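Local coordinates for protein VESB protease (Vibrio cholerae, PDB 4LK4) that probably cleaves peptide bonds in other proteins as a secreted, trypsin-like serine endopeptidase of the S1 family, at residues K243-L248 with S339-T343; Q87-L93 with L248-V253; T279-F285 with D297-V303; S44-R49 with T112-I118. The protein carries 1 engineered substitution. All blocks are in the same frame, centred on the assembly; numbering follows the deposited sequence.

Contact 1 of 4, residues K243-L248 with S339-T343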
# COMPACT_ATOMS: atom_id res chain seq x y z
N LYS A 243 0.77 6.93 -8.90
CA LYS A 243 1.05 5.94 -9.94
C LYS A 243 0.24 4.66 -9.75
O LYS A 243 -0.13 4.03 -10.74
CB LYS A 243 2.55 5.63 -10.00
CG LYS A 243 2.86 4.32 -10.71
CD LYS A 243 4.35 4.06 -10.94
CE LYS A 243 4.55 2.61 -11.36
NZ LYS A 243 5.91 2.35 -11.89
N HIS A 244 -0.08 4.29 -8.50
CA HIS A 244 -0.82 3.05 -8.26
C HIS A 244 -2.29 3.25 -7.91
O HIS A 244 -2.95 2.32 -7.48
CB HIS A 244 -0.09 2.22 -7.23
CG HIS A 244 1.23 1.73 -7.71
ND1 HIS A 244 2.40 2.45 -7.54
CD2 HIS A 244 1.58 0.61 -8.40
CE1 HIS A 244 3.40 1.81 -8.13
NE2 HIS A 244 2.93 0.68 -8.64
N THR A 245 -2.83 4.45 -8.14
CA THR A 245 -4.26 4.72 -7.98
C THR A 245 -4.77 5.40 -9.25
O THR A 245 -5.61 6.30 -9.22
CB THR A 245 -4.50 5.65 -6.79
OG1 THR A 245 -3.74 6.86 -6.95
CG2 THR A 245 -4.12 4.97 -5.45
N ASN A 246 -4.24 4.93 -10.38
CA ASN A 246 -4.35 5.61 -11.66
C ASN A 246 -5.28 4.87 -12.64
O ASN A 246 -5.21 5.06 -13.86
CB ASN A 246 -2.93 5.73 -12.23
CG ASN A 246 -2.74 6.93 -13.12
OD1 ASN A 246 -3.63 7.77 -13.28
ND2 ASN A 246 -1.58 7.00 -13.76
N GLN A 247 -6.13 4.00 -12.12
CA GLN A 247 -7.14 3.29 -12.94
C GLN A 247 -6.56 2.43 -14.07
O GLN A 247 -7.22 2.18 -15.10
CB GLN A 247 -8.18 4.27 -13.48
CG GLN A 247 -8.83 5.11 -12.38
CD GLN A 247 -9.79 6.13 -12.95
OE1 GLN A 247 -11.00 5.92 -12.96
NE2 GLN A 247 -9.24 7.24 -13.46
N LEU A 248 -5.34 1.97 -13.85
CA LEU A 248 -4.72 0.93 -14.65
C LEU A 248 -4.54 -0.23 -13.68
O LEU A 248 -3.68 -0.19 -12.81
CB LEU A 248 -3.37 1.40 -15.20
CG LEU A 248 -2.51 0.37 -15.95
CD1 LEU A 248 -3.34 -0.27 -17.05
CD2 LEU A 248 -1.23 0.98 -16.51
N SER A 339 0.57 9.93 -19.51
CA SER A 339 0.97 8.54 -19.65
C SER A 339 0.82 7.78 -18.36
O SER A 339 0.77 8.37 -17.32
CB SER A 339 2.40 8.43 -20.15
OG SER A 339 3.34 8.96 -19.24
N LYS A 340 0.75 6.45 -18.48
CA LYS A 340 0.63 5.53 -17.35
C LYS A 340 1.64 4.42 -17.49
O LYS A 340 1.95 3.96 -18.62
CB LYS A 340 -0.76 4.94 -17.31
CG LYS A 340 -1.82 6.00 -17.11
CD LYS A 340 -3.17 5.39 -16.86
CE LYS A 340 -4.22 6.48 -16.78
NZ LYS A 340 -5.55 5.90 -16.46
N ARG A 341 2.18 3.98 -16.37
CA ARG A 341 3.19 2.94 -16.35
C ARG A 341 2.74 1.90 -15.36
O ARG A 341 2.37 2.23 -14.24
CB ARG A 341 4.55 3.51 -15.91
CG ARG A 341 5.15 4.50 -16.92
CD ARG A 341 6.45 5.13 -16.42
NE ARG A 341 7.02 6.08 -17.38
CZ ARG A 341 8.01 5.81 -18.24
NH1 ARG A 341 8.59 4.62 -18.30
NH2 ARG A 341 8.44 6.76 -19.05
N ALA A 342 2.75 0.65 -15.78
CA ALA A 342 2.60 -0.46 -14.89
C ALA A 342 3.94 -1.15 -14.82
O ALA A 342 4.53 -1.51 -15.86
CB ALA A 342 1.56 -1.41 -15.42
N THR A 343 4.40 -1.37 -13.59
CA THR A 343 5.65 -2.07 -13.32
C THR A 343 5.32 -3.39 -12.63
O THR A 343 4.77 -3.41 -11.54
CB THR A 343 6.57 -1.19 -12.46
OG1 THR A 343 6.71 0.08 -13.09
CG2 THR A 343 7.93 -1.76 -12.30
O HOH W 1 4.45 -1.49 -9.65
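Lys340 reaches from strand 338-349 across the side chain of Asn246 to the main-chain oxygen of the same residue. Its CB packs 4.1 Å from Leu248 CD2, and CG, set anti to the carbonyl carbon (chi1 -62°), comes within 3.5 Å of Asn246 ND2. From there the chain runs fully extended: CD and CE pass beside Asn246 O, CE lying 3.8 Å from Asn246 OD1, until NZ donates to Asn246 O at 2.8 Å. The donor arrives almost in line with that carbonyl, with a C=O...N angle of 166°. NZ also forms a salt bridge with Asp274, and Lys340 makes a cation-pi contact with Tyr335. A second lysine spans the gap in the reverse sense. Lys243, likewise extended, carries CE past Arg341 O and brings NZ to Thr343 OG1 at 2.7 Å, the two side chains crossing at about a right angle; Thr343 OG1 is bonded in addition to Glu330. Nearby, a water bridges His244 NE2 and Thr343 O. The apolar part of the contact is Leu248 CD2 against Ala342 CB, 3.8 Å apart. The contact thus sits where helix 238-243, which closes the trypsin-like part, runs through a short linker into strand 248-258 of the Ig-like domain, against the parallel neighbour strand 338-349; Leu248 and Lys340 also touch Leu278 of strand 278-283.

Contact 2 of 4, residues Q87-L93 with L248-V253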
# COMPACT_ATOMS: atom_id res chain seq x y z
N GLN A 87 -9.53 -6.63 -4.95
CA GLN A 87 -9.26 -7.37 -6.16
C GLN A 87 -7.80 -7.32 -6.57
O GLN A 87 -7.30 -8.30 -7.12
CB GLN A 87 -10.20 -6.99 -7.32
CG GLN A 87 -9.78 -5.79 -8.15
CD GLN A 87 -10.74 -5.53 -9.31
OE1 GLN A 87 -11.69 -6.29 -9.53
NE2 GLN A 87 -10.48 -4.45 -10.05
N LYS A 88 -7.09 -6.22 -6.30
CA LYS A 88 -5.64 -6.19 -6.49
C LYS A 88 -4.90 -5.51 -5.35
O LYS A 88 -5.41 -4.61 -4.69
CB LYS A 88 -5.29 -5.51 -7.83
CG LYS A 88 -5.73 -6.27 -9.08
CD LYS A 88 -4.69 -7.30 -9.50
CE LYS A 88 -5.23 -8.44 -10.40
NZ LYS A 88 -6.30 -8.06 -11.35
N ILE A 89 -3.67 -5.93 -5.14
CA ILE A 89 -2.77 -5.33 -4.21
C ILE A 89 -1.49 -4.86 -4.95
O ILE A 89 -0.93 -5.60 -5.74
CB ILE A 89 -2.47 -6.30 -3.06
CG1 ILE A 89 -3.73 -6.42 -2.18
CG2 ILE A 89 -1.34 -5.76 -2.17
CD1 ILE A 89 -3.66 -7.43 -1.05
N TYR A 90 -1.09 -3.61 -4.72
CA TYR A 90 0.18 -3.11 -5.20
C TYR A 90 1.05 -2.80 -4.00
O TYR A 90 0.66 -2.00 -3.16
CB TYR A 90 -0.01 -1.86 -6.08
CG TYR A 90 -1.02 -2.11 -7.16
CD1 TYR A 90 -2.36 -1.89 -6.94
CD2 TYR A 90 -0.65 -2.64 -8.36
CE1 TYR A 90 -3.30 -2.17 -7.92
CE2 TYR A 90 -1.56 -2.89 -9.34
CZ TYR A 90 -2.90 -2.67 -9.12
OH TYR A 90 -3.81 -2.97 -10.13
N ARG A 91 2.19 -3.45 -3.88
CA ARG A 91 3.14 -3.11 -2.83
C ARG A 91 4.32 -2.40 -3.41
O ARG A 91 4.64 -2.58 -4.57
CB ARG A 91 3.62 -4.38 -2.16
CG ARG A 91 2.52 -5.22 -1.54
CD ARG A 91 3.05 -6.63 -1.33
NE ARG A 91 3.34 -6.86 0.07
CZ ARG A 91 4.26 -7.69 0.55
NH1 ARG A 91 5.07 -8.39 -0.25
NH2 ARG A 91 4.38 -7.80 1.87
N HIS A 92 5.02 -1.61 -2.61
CA HIS A 92 6.20 -0.95 -3.13
C HIS A 92 7.20 -2.01 -3.55
O HIS A 92 7.45 -2.94 -2.82
CB HIS A 92 6.82 -0.03 -2.11
CG HIS A 92 7.62 1.06 -2.73
ND1 HIS A 92 8.89 0.87 -3.21
CD2 HIS A 92 7.31 2.35 -3.00
CE1 HIS A 92 9.35 1.99 -3.73
NE2 HIS A 92 8.40 2.91 -3.62
N LEU A 93 7.76 -1.88 -4.74
CA LEU A 93 8.66 -2.90 -5.25
C LEU A 93 10.04 -2.87 -4.57
O LEU A 93 10.81 -3.84 -4.70
CB LEU A 93 8.77 -2.79 -6.77
CG LEU A 93 7.48 -3.19 -7.51
CD1 LEU A 93 7.71 -3.07 -9.00
CD2 LEU A 93 7.07 -4.62 -7.18
N LEU A 248 -5.34 1.97 -13.85
CA LEU A 248 -4.72 0.93 -14.65
C LEU A 248 -4.54 -0.23 -13.68
O LEU A 248 -3.68 -0.19 -12.81
CB LEU A 248 -3.37 1.40 -15.20
CG LEU A 248 -2.51 0.37 -15.95
CD1 LEU A 248 -3.34 -0.27 -17.05
CD2 LEU A 248 -1.23 0.98 -16.51
N SER A 249 -5.37 -1.25 -13.84
CA SER A 249 -5.34 -2.41 -12.97
C SER A 249 -4.54 -3.56 -13.58
O SER A 249 -4.81 -4.02 -14.70
CB SER A 249 -6.74 -2.90 -12.68
OG SER A 249 -6.70 -4.07 -11.89
N TYR A 250 -3.59 -4.07 -12.81
CA TYR A 250 -2.77 -5.15 -13.28
C TYR A 250 -2.14 -6.04 -12.20
O TYR A 250 -2.06 -5.67 -11.02
CB TYR A 250 -1.68 -4.55 -14.14
CG TYR A 250 -0.72 -3.66 -13.40
CD1 TYR A 250 -1.06 -2.33 -13.10
CD2 TYR A 250 0.52 -4.12 -13.00
CE1 TYR A 250 -0.17 -1.50 -12.43
CE2 TYR A 250 1.41 -3.30 -12.32
CZ TYR A 250 1.06 -1.98 -12.03
OH TYR A 250 1.98 -1.16 -11.39
N ASP A 251 -1.69 -7.21 -12.64
CA ASP A 251 -0.89 -8.12 -11.82
C ASP A 251 0.50 -7.52 -11.63
O ASP A 251 1.27 -7.36 -12.61
CB ASP A 251 -0.77 -9.50 -12.49
CG ASP A 251 -2.13 -10.11 -12.83
OD1 ASP A 251 -2.93 -10.28 -11.89
OD2 ASP A 251 -2.40 -10.43 -14.01
N GLN A 252 0.84 -7.20 -10.39
CA GLN A 252 2.11 -6.57 -10.10
C GLN A 252 3.23 -7.59 -9.96
O GLN A 252 4.23 -7.51 -10.66
CB GLN A 252 2.02 -5.77 -8.82
CG GLN A 252 3.15 -4.75 -8.66
CD GLN A 252 3.25 -4.23 -7.23
OE1 GLN A 252 2.83 -4.88 -6.28
NE2 GLN A 252 3.85 -3.06 -7.08
N VAL A 253 3.07 -8.56 -9.06
CA VAL A 253 4.18 -9.42 -8.67
C VAL A 253 3.71 -10.83 -8.82
O VAL A 253 2.74 -11.24 -8.21
CB VAL A 253 4.61 -9.22 -7.19
CG1 VAL A 253 5.72 -10.19 -6.81
CG2 VAL A 253 5.11 -7.82 -6.96
O HOH W 2 -1.41 -6.38 -8.49
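The rings of Tyr90 and Tyr250 meet obliquely, their planes 51° apart and their centroids 5.1 Å from each other. Tyr90 CE2 stands over one face of Tyr250, displaced toward the rim, while Leu248 O lies in plane at the edge of that ring. Here strand 82-91 of the first trypsin barrel crosses strand 248-258 of the Ig-like domain at nearly a right angle, packing the protease part against the domain that follows it. With CG between the backbone N and the carbonyl carbon (chi1 64°), the Tyr250 ring turns back to meet Tyr90. The hydroxyl of Tyr90 runs on to the main chain, where Tyr250 N donates to Tyr90 OH at 2.9 Å; that oxygen and Ser249 OG also bond to Glu108. Gln87 and Lys88 both pair with Glu108 of the neighbouring strand 105-109, a classic beta bulge. Lys88 bends over Ser249 OG and Tyr250 O, leaving NZ 4.1 Å from Asp251 OD1, beyond salt-bridge range; the other carboxylate oxygen, Asp251 OD2, accepts from Thr269 N.

At the far end, Gln252 extends toward the barrel strand and uses both ends of its amide on a single residue: OE1 accepts from Arg91 N at 2.9 Å, and NE2 donates to Arg91 O at 2.7 Å. This two-point pairing fixes the rotation of the amide, whose plane is 69° from the Tyr90 ring. Leu93 CD2 closes this side against Val253 CG2. Between the two patches a water donates to Ile89 O and to Tyr250 O and accepts from Gln252 N at 3.1 Å.

Contact 3 of 4, residues T279-F285 with D297-V303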
# COMPACT_ATOMS: atom_id res chain seq x y z
N THR A 279 -3.23 3.64 -24.92
CA THR A 279 -2.49 3.10 -26.08
C THR A 279 -1.12 2.61 -25.65
O THR A 279 -0.32 3.37 -25.12
CB THR A 279 -2.30 4.14 -27.20
OG1 THR A 279 -3.57 4.65 -27.62
CG2 THR A 279 -1.60 3.52 -28.41
N TYR A 280 -0.87 1.33 -25.87
CA TYR A 280 0.42 0.72 -25.55
C TYR A 280 1.49 1.32 -26.44
O TYR A 280 1.41 1.23 -27.64
CB TYR A 280 0.32 -0.79 -25.79
CG TYR A 280 1.52 -1.63 -25.44
CD1 TYR A 280 2.33 -1.36 -24.34
CD2 TYR A 280 1.80 -2.75 -26.17
CE1 TYR A 280 3.41 -2.17 -24.03
CE2 TYR A 280 2.86 -3.58 -25.87
CZ TYR A 280 3.67 -3.29 -24.80
OH TYR A 280 4.72 -4.16 -24.55
N THR A 281 2.48 1.95 -25.81
CA THR A 281 3.46 2.79 -26.51
C THR A 281 4.91 2.43 -26.18
O THR A 281 5.83 2.86 -26.88
CB THR A 281 3.28 4.26 -26.09
OG1 THR A 281 1.89 4.57 -25.97
CG2 THR A 281 3.90 5.18 -27.07
N GLY A 282 5.13 1.69 -25.10
CA GLY A 282 6.49 1.26 -24.74
C GLY A 282 6.58 0.17 -23.68
O GLY A 282 5.59 -0.18 -23.04
N ASN A 283 7.78 -0.38 -23.55
CA ASN A 283 8.08 -1.28 -22.46
C ASN A 283 9.57 -1.28 -22.20
O ASN A 283 10.30 -0.64 -22.91
CB ASN A 283 7.60 -2.66 -22.78
CG ASN A 283 8.18 -3.18 -24.05
OD1 ASN A 283 9.39 -3.42 -24.13
ND2 ASN A 283 7.34 -3.38 -25.04
N THR A 284 10.01 -1.97 -21.15
CA THR A 284 11.42 -2.01 -20.77
C THR A 284 12.02 -3.40 -20.95
O THR A 284 13.05 -3.72 -20.36
CB THR A 284 11.60 -1.58 -19.30
OG1 THR A 284 10.65 -2.27 -18.47
CG2 THR A 284 11.37 -0.08 -19.17
N PHE A 285 11.37 -4.22 -21.76
CA PHE A 285 11.83 -5.59 -21.98
C PHE A 285 13.27 -5.68 -22.45
O PHE A 285 14.00 -6.56 -22.00
CB PHE A 285 10.93 -6.32 -22.98
CG PHE A 285 9.55 -6.57 -22.47
CD1 PHE A 285 9.33 -7.00 -21.17
CD2 PHE A 285 8.46 -6.41 -23.31
CE1 PHE A 285 8.05 -7.26 -20.71
CE2 PHE A 285 7.17 -6.67 -22.86
CZ PHE A 285 6.97 -7.09 -21.55
N ASP A 297 3.11 -11.25 -26.21
CA ASP A 297 2.76 -9.90 -25.79
C ASP A 297 1.42 -9.54 -26.42
O ASP A 297 1.38 -8.97 -27.50
CB ASP A 297 3.84 -8.90 -26.21
CG ASP A 297 3.55 -7.46 -25.76
OD1 ASP A 297 2.45 -7.14 -25.27
OD2 ASP A 297 4.44 -6.63 -25.91
N GLY A 298 0.35 -9.88 -25.72
CA GLY A 298 -1.00 -9.53 -26.16
C GLY A 298 -1.21 -8.04 -26.31
O GLY A 298 -1.98 -7.61 -27.17
N CYS A 299 -0.54 -7.24 -25.50
CA CYS A 299 -0.75 -5.80 -25.56
C CYS A 299 -0.25 -5.27 -26.89
O CYS A 299 -0.80 -4.29 -27.40
CB CYS A 299 -0.07 -5.08 -24.41
SG CYS A 299 -0.71 -5.56 -22.79
N SER A 300 0.77 -5.90 -27.47
CA SER A 300 1.21 -5.51 -28.81
C SER A 300 0.22 -5.96 -29.89
O SER A 300 0.17 -5.35 -30.95
CB SER A 300 2.63 -6.02 -29.12
OG SER A 300 2.68 -7.42 -29.26
N THR A 301 -0.57 -7.01 -29.64
CA THR A 301 -1.60 -7.40 -30.60
C THR A 301 -2.78 -6.45 -30.53
O THR A 301 -3.27 -6.00 -31.55
CB THR A 301 -2.12 -8.83 -30.35
OG1 THR A 301 -1.03 -9.76 -30.39
CG2 THR A 301 -3.14 -9.21 -31.43
N LYS A 302 -3.26 -6.15 -29.33
CA LYS A 302 -4.38 -5.22 -29.16
C LYS A 302 -3.98 -3.75 -29.35
O LYS A 302 -4.70 -3.01 -30.02
CB LYS A 302 -5.03 -5.40 -27.78
CG LYS A 302 -5.67 -6.76 -27.56
CD LYS A 302 -6.57 -6.71 -26.34
CE LYS A 302 -7.07 -8.10 -25.95
NZ LYS A 302 -8.34 -8.02 -25.16
N VAL A 303 -2.86 -3.34 -28.76
CA VAL A 303 -2.32 -1.96 -28.83
C VAL A 303 -3.15 -0.92 -28.08
O VAL A 303 -2.64 -0.25 -27.19
CB VAL A 303 -2.11 -1.48 -30.27
CG1 VAL A 303 -1.44 -0.12 -30.28
CG2 VAL A 303 -1.25 -2.47 -31.02
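Tyr280 and Asp297 approach from opposite directions, the phenol ring and the carboxylate turned 63° apart, and Tyr280 OH donates to Asp297 OD2 at 2.8 Å on the syn side of the carboxylate. The ring stands out from strand 278-283 toward the short helix because CG is anti to the backbone N (chi1 -177°). Across one of its faces lies Cys299: CB is 3.8 Å from the ring centroid, a CH-pi contact, and SG sits farther off, at 5.1 Å, nearly on the ring normal. The edge of Phe285 also faces Asp297 OD2, its plane almost perpendicular to the carboxylate. Asn283 ND2 donates to Tyr280 OH, giving the hydroxyl a second bond, while Asn283 OD1 takes Phe285 N in an Asx turn.

On the helix side, Asp297 OD1 receives Ser300 N from above the carboxylate plane, and Ser300 OG donates back to Asp297 O at 2.7 Å. At the other end of the helix, Tyr280 N donates to Val303 O at 2.7 Å in a nearly straight bond (171°), so a single tyrosine holds both ends of the turn. Cys299 is joined by a disulfide to Cys311 of strand 310-319, and Val313 and Leu331 pack nearby. The arrangement is an aspartate N-cap on a one-turn helix that carries the chain from strand 292-297 to strand 304-305, the two outermost strands of the Ig-like domain's sheet, on the side far from the protease.

Contact 4 of 4, residues S44-R49 with T112-I118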
# COMPACT_ATOMS: atom_id res chain seq x y z
N SER A 44 -6.72 3.55 5.06
CA SER A 44 -7.45 4.77 4.80
C SER A 44 -8.00 4.72 3.39
O SER A 44 -7.41 4.09 2.51
CB SER A 44 -6.55 6.00 5.03
OG SER A 44 -5.63 6.22 3.99
N PHE A 45 -9.16 5.34 3.16
CA PHE A 45 -9.82 5.27 1.86
C PHE A 45 -9.41 6.48 1.03
O PHE A 45 -9.58 7.60 1.49
CB PHE A 45 -11.34 5.24 2.04
CG PHE A 45 -12.11 5.20 0.74
CD1 PHE A 45 -11.81 4.27 -0.22
CD2 PHE A 45 -13.17 6.09 0.49
CE1 PHE A 45 -12.51 4.24 -1.42
CE2 PHE A 45 -13.87 6.06 -0.70
CZ PHE A 45 -13.54 5.14 -1.66
N LEU A 46 -8.84 6.27 -0.17
CA LEU A 46 -8.34 7.41 -0.97
C LEU A 46 -9.35 7.94 -1.98
O LEU A 46 -9.14 8.99 -2.58
CB LEU A 46 -7.07 7.05 -1.72
CG LEU A 46 -5.92 6.56 -0.86
CD1 LEU A 46 -4.84 5.94 -1.72
CD2 LEU A 46 -5.32 7.70 -0.06
N GLY A 47 -10.46 7.22 -2.15
CA GLY A 47 -11.47 7.60 -3.14
C GLY A 47 -11.53 6.53 -4.23
O GLY A 47 -10.55 5.79 -4.47
N GLY A 48 -12.70 6.44 -4.86
CA GLY A 48 -12.90 5.50 -5.96
C GLY A 48 -12.80 4.12 -5.41
O GLY A 48 -13.55 3.76 -4.56
N ARG A 49 -11.83 3.36 -5.88
CA ARG A 49 -11.68 1.99 -5.42
C ARG A 49 -10.34 1.74 -4.73
O ARG A 49 -9.88 0.61 -4.69
CB ARG A 49 -11.91 1.01 -6.60
CG ARG A 49 -10.93 1.15 -7.77
CD ARG A 49 -10.99 -0.03 -8.72
NE ARG A 49 -12.06 0.15 -9.71
CZ ARG A 49 -13.12 -0.65 -9.87
NH1 ARG A 49 -13.32 -1.72 -9.10
NH2 ARG A 49 -14.02 -0.35 -10.80
N THR A 112 -16.05 0.65 -6.59
CA THR A 112 -15.78 1.96 -6.05
C THR A 112 -16.67 2.19 -4.84
O THR A 112 -17.72 1.59 -4.72
CB THR A 112 -16.08 3.05 -7.10
OG1 THR A 112 -17.47 3.00 -7.48
CG2 THR A 112 -15.21 2.86 -8.36
N SER A 113 -16.24 3.04 -3.93
CA SER A 113 -17.12 3.57 -2.91
C SER A 113 -17.26 5.05 -3.14
O SER A 113 -16.36 5.68 -3.72
CB SER A 113 -16.55 3.35 -1.51
OG SER A 113 -17.46 3.80 -0.50
N SER A 114 -18.37 5.60 -2.67
CA SER A 114 -18.56 7.04 -2.72
C SER A 114 -18.48 7.67 -1.32
O SER A 114 -18.71 8.85 -1.17
CB SER A 114 -19.88 7.38 -3.44
OG SER A 114 -21.00 6.99 -2.67
N LEU A 115 -18.11 6.88 -0.31
CA LEU A 115 -17.87 7.41 1.04
C LEU A 115 -16.73 8.42 1.02
O LEU A 115 -15.94 8.43 0.10
CB LEU A 115 -17.55 6.28 2.02
CG LEU A 115 -18.72 5.33 2.29
CD1 LEU A 115 -18.26 4.26 3.27
CD2 LEU A 115 -19.92 6.07 2.87
N PRO A 116 -16.65 9.30 2.04
CA PRO A 116 -15.63 10.34 1.96
C PRO A 116 -14.23 9.77 1.99
O PRO A 116 -13.97 8.75 2.63
CB PRO A 116 -15.88 11.19 3.20
CG PRO A 116 -17.27 10.86 3.64
CD PRO A 116 -17.48 9.43 3.25
N ALA A 117 -13.33 10.46 1.29
CA ALA A 117 -11.95 10.06 1.19
C ALA A 117 -11.09 10.92 2.13
O ALA A 117 -11.42 12.06 2.43
CB ALA A 117 -11.46 10.19 -0.24
N ILE A 118 -9.99 10.35 2.59
CA ILE A 118 -9.05 11.09 3.38
C ILE A 118 -8.26 12.04 2.47
O ILE A 118 -8.18 11.83 1.28
CB ILE A 118 -8.10 10.14 4.11
CG1 ILE A 118 -7.48 10.85 5.32
CG2 ILE A 118 -7.07 9.52 3.15
CD1 ILE A 118 -6.98 9.87 6.36
O HOH W 3 -14.73 8.14 -3.89
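Gly48 O is gripped from the second segment by Ser113 N, which donates at 2.9 Å and is tilted 32° from the carbonyl plane, and by the CA-H of Thr112, with CA at 3.2 Å. A similar pair meets Phe45 O: Ile118 N donates at 3.0 Å, practically in line with the carbonyl, and the CA of Ala117 also comes close. Between these two backbone grips sits the ring of Phe45. With CG anti to the backbone N (chi1 179°), it swings into the curve of residues 113-116 and presents its rim to oxygens: Leu115 O is 3.2 Å from CE2, and Pro116 O and Ser113 O also lie near the ring plane. Gly47 N lies over the centre of one face, and Ser113 CB rests 3.5 Å from CZ.

Strand 39-46 belongs to the first beta barrel of the trypsin fold and turns a corner at 47-49 before strand 50-53; the chain that follows strand 105-109 packs along that corner. Ser113 OG accepts from Leu115 N, an ST turn near the start of this passage. A water joins Gly48 N to Ser113 O across the gap.

Toward the end of the passage, Ile118 CG2 touches both Ser44 OG, 3.7 Å away, and Leu46 CD2, the serine hydroxyl being bonded to Gln211. At the opposite end Thr112 CG2 stands 4.0 Å above the plane of the Arg49 guanidinium, displaced toward its rim; Arg49 NH1 bonds to Leu109 O.

The contacts form a series from the protease barrel to the far side of the Ig-like domain. Contact 4 lies at a corner of the barrel and touches contacts 1 and 2. The latter two, with centres about 10 Å apart, join the two parts: they touch, share Leu248 and use the neighbouring strands 248-258 and 338-349. Contact 3 belongs to the same sheet but lies farther out, its centre about 15 Å from that of contact 1 and about 31 Å from that of contact 4. In sequence, contacts 2 and 4 alternate, as do 1 and 2, while contact 3 is nested inside contact 1. The C-terminal domain thus joins the protease through packed strands as well as the linker.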